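Local coordinates for protein beta-Ala-His dipeptidase (Homo sapiens, PDB 3DLJ) that hydrolyses Xaa-His dipeptides, above all carnosine and anserine, with the help of two zinc ions in each subunit, at residues A[110-115]-A[176-181]. Sequence-based numbering, arbitrary orientation.
Sequences HLDVQP and MEEAGS. With ZN (zinc ion), chain D; ZN (zinc ion), chain C.
Asp112 reaches across to the backbone of Glu177 and Glu178, an example of an acidic side chain that holds the turn bearing two glutamates of a metal centre although it does not itself bind zinc; it is probably an active-site residue, as in related enzymes. Its OD2 accepts a hydrogen bond from Glu178 N at 2.8 Å through the syn lone pair and another from Ser41, while OD1 takes a weaker one from Glu177 N. The main-chain O of Asp112 accepts a hydrogen bond from His110 ND1 (2.9 Å), nearly in the imidazole plane; with the 2.0 Å bond from His110 NE2 to zinc, it helps set the ring's rotation. An alanine in place of Asp112 would probably leave the Glu178 amide without its mate and let the turn carrying both glutamates shift.

Over one face of the His110 ring, Glu177 CB lies 3.5 Å from the centroid in a CH-pi contact. The Glu177 chain then bends (chi2 -84°) and brings OE2 over that face near NE2, without a hydrogen bond to it.

At the other zinc ion, Glu178 OE1 is the close ligand (2.1 Å), OE2 the longer one (2.7 Å); OE1 also takes a water that bridges to Gln114 N. Gln114 NE2 donates to Glu178 OE2 at 2.8 Å from above the carboxylate plane, restraining the ligand's rotation.

With Asp206 and His456 completing the two sites and Asp143 bridging them, this is the co-catalytic dizinc centre of M20 peptidases, in which Glu177 is probably the proton acceptor.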
loop_
_atom_site.group_PDB
_atom_site.type_symbol
_atom_site.label_atom_id
_atom_site.label_comp_id
_atom_site.label_asym_id
_atom_site.label_seq_id
_atom_site.Cartn_x
_atom_site.Cartn_y
_atom_site.Cartn_z
ATOM N N HIS A 110 1.855 9.210 -2.623
ATOM C CA HIS A 110 3.319 9.000 -2.750
ATOM C C HIS A 110 3.695 8.749 -4.193
ATOM O O HIS A 110 2.934 8.115 -4.942
ATOM C CB HIS A 110 3.848 7.874 -1.839
ATOM C CG HIS A 110 3.375 6.492 -2.215
ATOM N ND1 HIS A 110 4.062 5.672 -3.090
ATOM C CD2 HIS A 110 2.294 5.780 -1.814
ATOM C CE1 HIS A 110 3.424 4.523 -3.220
ATOM N NE2 HIS A 110 2.347 4.562 -2.454
ATOM N N LEU A 111 4.850 9.280 -4.587
ATOM C CA LEU A 111 5.308 9.175 -5.983
ATOM C C LEU A 111 6.546 8.286 -6.162
ATOM O O LEU A 111 7.071 8.158 -7.267
ATOM C CB LEU A 111 5.490 10.563 -6.598
ATOM C CG LEU A 111 4.142 11.276 -6.802
ATOM C CD1 LEU A 111 4.403 12.703 -7.202
ATOM C CD2 LEU A 111 3.300 10.591 -7.867
ATOM N N ASP A 112 6.971 7.634 -5.079
ATOM C CA ASP A 112 7.917 6.522 -5.181
ATOM C C ASP A 112 7.198 5.205 -5.466
ATOM O O ASP A 112 6.031 5.015 -5.086
ATOM C CB ASP A 112 8.777 6.384 -3.909
ATOM C CG ASP A 112 7.953 6.074 -2.685
ATOM O OD1 ASP A 112 6.923 6.768 -2.461
ATOM O OD2 ASP A 112 8.321 5.125 -1.949
ATOM N N VAL A 113 7.925 4.308 -6.138
ATOM C CA VAL A 113 7.421 2.998 -6.557
ATOM C C VAL A 113 8.335 1.853 -6.024
ATOM O O VAL A 113 9.523 2.078 -5.662
ATOM C CB VAL A 113 7.272 2.927 -8.118
ATOM C CG1 VAL A 113 6.226 3.923 -8.618
ATOM C CG2 VAL A 113 8.604 3.196 -8.793
ATOM N N GLN A 114 7.745 0.655 -5.941
ATOM C CA GLN A 114 8.449 -0.606 -5.719
ATOM C C GLN A 114 9.352 -0.882 -6.925
ATOM O O GLN A 114 8.992 -0.515 -8.050
ATOM C CB GLN A 114 7.443 -1.756 -5.560
ATOM C CG GLN A 114 6.778 -1.833 -4.176
ATOM C CD GLN A 114 7.746 -2.323 -3.075
ATOM O OE1 GLN A 114 8.493 -3.275 -3.276
ATOM N NE2 GLN A 114 7.729 -1.665 -1.927
ATOM N N PRO A 115 10.518 -1.528 -6.704
ATOM C CA PRO A 115 11.390 -1.897 -7.822
ATOM C C PRO A 115 10.648 -2.708 -8.888
ATOM O O PRO A 115 9.694 -3.419 -8.583
ATOM C CB PRO A 115 12.457 -2.775 -7.166
ATOM C CG PRO A 115 12.528 -2.296 -5.754
ATOM C CD PRO A 115 11.079 -1.953 -5.408
ATOM N N MET A 176 8.873 8.493 -0.257
ATOM C CA MET A 176 9.487 7.371 0.481
ATOM C C MET A 176 8.510 6.365 1.095
ATOM O O MET A 176 8.854 5.694 2.074
ATOM C CB MET A 176 10.432 7.889 1.591
ATOM C CG MET A 176 11.653 8.650 1.104
ATOM S SD MET A 176 12.874 7.627 0.238
ATOM C CE MET A 176 13.532 6.679 1.621
ATOM N N GLU A 177 7.302 6.247 0.546
ATOM C CA GLU A 177 6.273 5.386 1.146
ATOM C C GLU A 177 6.636 3.907 1.104
ATOM O O GLU A 177 6.375 3.173 2.060
ATOM C CB GLU A 177 4.932 5.619 0.468
ATOM C CG GLU A 177 3.716 5.025 1.185
ATOM C CD GLU A 177 3.486 3.564 0.846
ATOM O OE1 GLU A 177 2.819 2.888 1.647
ATOM O OE2 GLU A 177 3.989 3.081 -0.198
ATOM N N GLU A 178 7.223 3.476 -0.016
ATOM C CA GLU A 178 7.669 2.091 -0.205
ATOM C C GLU A 178 8.917 1.724 0.617
ATOM O O GLU A 178 9.320 0.559 0.660
ATOM C CB GLU A 178 7.928 1.809 -1.685
ATOM C CG GLU A 178 6.756 2.129 -2.599
ATOM C CD GLU A 178 5.597 1.174 -2.432
ATOM O OE1 GLU A 178 4.613 1.340 -3.168
ATOM O OE2 GLU A 178 5.665 0.231 -1.594
ATOM N N ALA A 179 9.526 2.722 1.244
ATOM C CA ALA A 179 10.665 2.516 2.112
ATOM C C ALA A 179 10.402 3.104 3.512
ATOM O O ALA A 179 11.249 3.801 4.063
ATOM C CB ALA A 179 11.909 3.131 1.471
ATOM N N GLY A 180 9.219 2.834 4.067
ATOM C CA GLY A 180 8.899 3.189 5.459
ATOM C C GLY A 180 8.634 4.660 5.792
ATOM O O GLY A 180 8.673 5.050 6.965
ATOM N N SER A 181 8.348 5.477 4.770
ATOM C CA SER A 181 8.075 6.917 4.955
ATOM C C SER A 181 9.111 7.643 5.832
ATOM O O SER A 181 8.755 8.427 6.716
ATOM C CB SER A 181 6.650 7.135 5.478
ATOM O OG SER A 181 5.707 6.549 4.591
HETATM ZN ZN ZN D . 1.132 3.034 -2.297
HETATM ZN ZN ZN C . 3.090 0.170 -2.403
HETATM O O HOH W 1 4.659 1.022 -5.839
#